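PDB 7D3U: monovalent Na+/H+ antiporter subunit D from Dietzia sp. DQ12-45-1b, which is a membrane subunit of the Mrp complex, a bacterial sodium/proton antiporter, and probably contributes an ion-translocating channel like those of complex I. Local coordinates for residues V369-F374 against I425-F430. Sequence-based numbering, arbitrary orientation.
Sequences VAVAFF and IWTGIF. With LMT (dodecyl-beta-D-maltoside), chain Q.
Aromatic side chains fill the wide gap between two antiparallel helices, residues 369-374 and 425-430, whose axes pass 11.8 Å apart at 170°. The first segment is regular α-helix, while the second widens into a π-type turn at 426-430. In register, the CA atoms of A370 and F430 are 6.9 Å apart and those of F374 and W426 7.6 Å. The small A370 makes the hollow: F430 (chi1 m) settles onto it, CD2 lying 3.6 Å from A370 CB, and W426 (chi1 t) brings CZ3 to 3.6 Å from A370 O. F373 (chi1 t) reaches across the gap, its CZ 3.4 Å from I425 CG2. The F373 and F430 rings are nearly parallel (17°) but slid apart, centroids 5.0 Å apart, while W426 CE3 lies at the F373 edge, 3.8 Å from F373 CD2. F374 (chi1 t) turns its edge to the face of the W426 six-membered ring, centroids 4.6 Å apart. A detergent chain borders the indole, and F140 of subunit A packs on F374 and W426. The contact joins two helices of the antiporter-like fold shared with complex I. With no hydrogen bond between the segments, cohesion rests on close apolar fit and aromatic packing.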
ATOM      1  N   VAL A 369      23.536  -6.176   8.786  1.00 75.32           N
ATOM      2  CA  VAL A 369      22.100  -6.209   8.536  1.00 75.32           C
ATOM      3  C   VAL A 369      21.351  -6.659   9.780  1.00 75.32           C
ATOM      4  O   VAL A 369      20.214  -6.239  10.007  1.00 75.32           O
ATOM      5  CB  VAL A 369      21.787  -7.103   7.322  1.00 75.32           C
ATOM      6  CG1 VAL A 369      22.299  -8.508   7.548  1.00 75.32           C
ATOM      7  CG2 VAL A 369      20.299  -7.112   7.024  1.00 75.32           C
ATOM      8  N   ALA A 370      21.973  -7.487  10.620  1.00 74.02           N
ATOM      9  CA  ALA A 370      21.321  -7.895  11.859  1.00 74.02           C
ATOM     10  C   ALA A 370      21.111  -6.707  12.789  1.00 74.02           C
ATOM     11  O   ALA A 370      20.038  -6.555  13.381  1.00 74.02           O
ATOM     12  CB  ALA A 370      22.143  -8.978  12.554  1.00 74.02           C
ATOM     13  N   VAL A 371      22.126  -5.852  12.924  1.00 73.22           N
ATOM     14  CA  VAL A 371      21.985  -4.640  13.727  1.00 73.22           C
ATOM     15  C   VAL A 371      20.943  -3.718  13.110  1.00 73.22           C
ATOM     16  O   VAL A 371      20.060  -3.190  13.801  1.00 73.22           O
ATOM     17  CB  VAL A 371      23.343  -3.934  13.869  1.00 73.22           C
ATOM     18  CG1 VAL A 371      23.158  -2.535  14.419  1.00 73.22           C
ATOM     19  CG2 VAL A 371      24.265  -4.743  14.754  1.00 73.22           C
ATOM     20  N   ALA A 372      21.038  -3.504  11.795  1.00 72.71           N
ATOM     21  CA  ALA A 372      20.098  -2.619  11.120  1.00 72.71           C
ATOM     22  C   ALA A 372      18.667  -3.119  11.242  1.00 72.71           C
ATOM     23  O   ALA A 372      17.727  -2.318  11.225  1.00 72.71           O
ATOM     24  CB  ALA A 372      20.480  -2.471   9.648  1.00 72.71           C
ATOM     25  N   PHE A 373      18.480  -4.431  11.369  1.00 72.55           N
ATOM     26  CA  PHE A 373      17.135  -4.965  11.522  1.00 72.55           C
ATOM     27  C   PHE A 373      16.663  -4.889  12.964  1.00 72.55           C
ATOM     28  O   PHE A 373      15.503  -4.561  13.212  1.00 72.55           O
ATOM     29  CB  PHE A 373      17.064  -6.409  11.033  1.00 72.55           C
ATOM     30  CG  PHE A 373      15.805  -7.117  11.442  1.00 72.55           C
ATOM     31  CD1 PHE A 373      14.663  -7.020  10.672  1.00 72.55           C
ATOM     32  CD2 PHE A 373      15.761  -7.878  12.598  1.00 72.55           C
ATOM     33  CE1 PHE A 373      13.505  -7.663  11.048  1.00 72.55           C
ATOM     34  CE2 PHE A 373      14.605  -8.518  12.977  1.00 72.55           C
ATOM     35  CZ  PHE A 373      13.477  -8.410  12.202  1.00 72.55           C
ATOM     36  N   PHE A 374      17.526  -5.216  13.927  1.00 71.77           N
ATOM     37  CA  PHE A 374      17.069  -5.245  15.311  1.00 71.77           C
ATOM     38  C   PHE A 374      16.791  -3.843  15.829  1.00 71.77           C
ATOM     39  O   PHE A 374      15.846  -3.639  16.601  1.00 71.77           O
ATOM     40  CB  PHE A 374      18.083  -5.944  16.207  1.00 71.77           C
ATOM     41  CG  PHE A 374      17.507  -6.395  17.515  1.00 71.77           C
ATOM     42  CD1 PHE A 374      16.771  -7.562  17.593  1.00 71.77           C
ATOM     43  CD2 PHE A 374      17.672  -5.638  18.657  1.00 71.77           C
ATOM     44  CE1 PHE A 374      16.231  -7.976  18.789  1.00 71.77           C
ATOM     45  CE2 PHE A 374      17.130  -6.048  19.855  1.00 71.77           C
ATOM     46  CZ  PHE A 374      16.412  -7.219  19.921  1.00 71.77           C
ATOM     47  N   ILE A 425      10.570 -13.218  13.742  1.00 73.08           N
ATOM     48  CA  ILE A 425      11.488 -13.017  12.621  1.00 73.08           C
ATOM     49  C   ILE A 425      12.933 -13.138  13.091  1.00 73.08           C
ATOM     50  O   ILE A 425      13.747 -13.854  12.494  1.00 73.08           O
ATOM     51  CB  ILE A 425      11.237 -11.658  11.948  1.00 73.08           C
ATOM     52  CG1 ILE A 425       9.871 -11.633  11.275  1.00 73.08           C
ATOM     53  CG2 ILE A 425      12.305 -11.387  10.913  1.00 73.08           C
ATOM     54  CD1 ILE A 425       9.591 -10.342  10.554  1.00 73.08           C
ATOM     55  N   TRP A 426      13.270 -12.428  14.171  1.00 73.48           N
ATOM     56  CA  TRP A 426      14.630 -12.431  14.701  1.00 73.48           C
ATOM     57  C   TRP A 426      15.086 -13.831  15.088  1.00 73.48           C
ATOM     58  O   TRP A 426      16.278 -14.143  14.994  1.00 73.48           O
ATOM     59  CB  TRP A 426      14.697 -11.485  15.902  1.00 73.48           C
ATOM     60  CG  TRP A 426      15.996 -11.456  16.639  1.00 73.48           C
ATOM     61  CD1 TRP A 426      16.259 -12.026  17.848  1.00 73.48           C
ATOM     62  CD2 TRP A 426      17.199 -10.792  16.239  1.00 73.48           C
ATOM     63  NE1 TRP A 426      17.556 -11.773  18.218  1.00 73.48           N
ATOM     64  CE2 TRP A 426      18.154 -11.017  17.246  1.00 73.48           C
ATOM     65  CE3 TRP A 426      17.564 -10.037  15.122  1.00 73.48           C
ATOM     66  CZ2 TRP A 426      19.448 -10.516  17.171  1.00 73.48           C
ATOM     67  CZ3 TRP A 426      18.847  -9.540  15.051  1.00 73.48           C
ATOM     68  CH2 TRP A 426      19.775  -9.781  16.067  1.00 73.48           C
ATOM     69  N   THR A 427      14.159 -14.688  15.514  1.00 75.90           N
ATOM     70  CA  THR A 427      14.510 -16.040  15.923  1.00 75.90           C
ATOM     71  C   THR A 427      14.577 -16.986  14.733  1.00 75.90           C
ATOM     72  O   THR A 427      15.426 -17.885  14.698  1.00 75.90           O
ATOM     73  CB  THR A 427      13.495 -16.549  16.947  1.00 75.90           C
ATOM     74  OG1 THR A 427      13.443 -15.643  18.055  1.00 75.90           O
ATOM     75  CG2 THR A 427      13.885 -17.924  17.453  1.00 75.90           C
ATOM     76  N   GLY A 428      13.703 -16.800  13.746  1.00 76.06           N
ATOM     77  CA  GLY A 428      13.686 -17.685  12.600  1.00 76.06           C
ATOM     78  C   GLY A 428      14.669 -17.345  11.507  1.00 76.06           C
ATOM     79  O   GLY A 428      14.856 -18.156  10.596  1.00 76.06           O
ATOM     80  N   ILE A 429      15.302 -16.175  11.563  1.00 74.95           N
ATOM     81  CA  ILE A 429      16.269 -15.758  10.556  1.00 74.95           C
ATOM     82  C   ILE A 429      17.650 -15.530  11.160  1.00 74.95           C
ATOM     83  O   ILE A 429      18.659 -15.996  10.623  1.00 74.95           O
ATOM     84  CB  ILE A 429      15.790 -14.498   9.802  1.00 74.95           C
ATOM     85  CG1 ILE A 429      14.603 -14.835   8.906  1.00 74.95           C
ATOM     86  CG2 ILE A 429      16.913 -13.908   8.977  1.00 74.95           C
ATOM     87  CD1 ILE A 429      14.178 -13.695   8.018  1.00 74.95           C
ATOM     88  N   PHE A 430      17.714 -14.824  12.287  1.00 74.66           N
ATOM     89  CA  PHE A 430      18.992 -14.336  12.789  1.00 74.66           C
ATOM     90  C   PHE A 430      19.581 -15.175  13.912  1.00 74.66           C
ATOM     91  O   PHE A 430      20.801 -15.349  13.957  1.00 74.66           O
ATOM     92  CB  PHE A 430      18.848 -12.889  13.268  1.00 74.66           C
ATOM     93  CG  PHE A 430      18.562 -11.916  12.164  1.00 74.66           C
ATOM     94  CD1 PHE A 430      17.261 -11.629  11.798  1.00 74.66           C
ATOM     95  CD2 PHE A 430      19.592 -11.301  11.483  1.00 74.66           C
ATOM     96  CE1 PHE A 430      16.996 -10.741  10.782  1.00 74.66           C
ATOM     97  CE2 PHE A 430      19.329 -10.413  10.465  1.00 74.66           C
ATOM     98  CZ  PHE A 430      18.032 -10.132  10.116  1.00 74.66           C
TER
HETATM   99  C1  LMT Q 611      20.487  -2.921  19.151  1.00 74.42           C
HETATM  100  C2  LMT Q 611      21.592  -3.680  18.483  1.00 74.42           C
HETATM  101  C3  LMT Q 611      21.306  -5.101  18.134  1.00 74.42           C
HETATM  102  C4  LMT Q 611      22.628  -5.813  18.037  1.00 74.42           C
HETATM  103  C5  LMT Q 611      22.451  -7.142  17.389  1.00 74.42           C
HETATM  104  C6  LMT Q 611      23.605  -8.051  17.642  1.00 74.42           C
HETATM  105  C7  LMT Q 611      23.597  -9.165  16.639  1.00 74.42           C
HETATM  106  C8  LMT Q 611      24.483 -10.260  17.118  1.00 74.42           C
HETATM  107  C9  LMT Q 611      23.912 -11.074  18.233  1.00 74.42           C
HETATM  108  C10 LMT Q 611      24.813 -12.261  18.426  1.00 74.42           C
HETATM  109  C11 LMT Q 611      24.121 -13.357  19.170  1.00 74.42           C
HETATM  110  C12 LMT Q 611      24.984 -14.567  19.295  1.00 74.42           C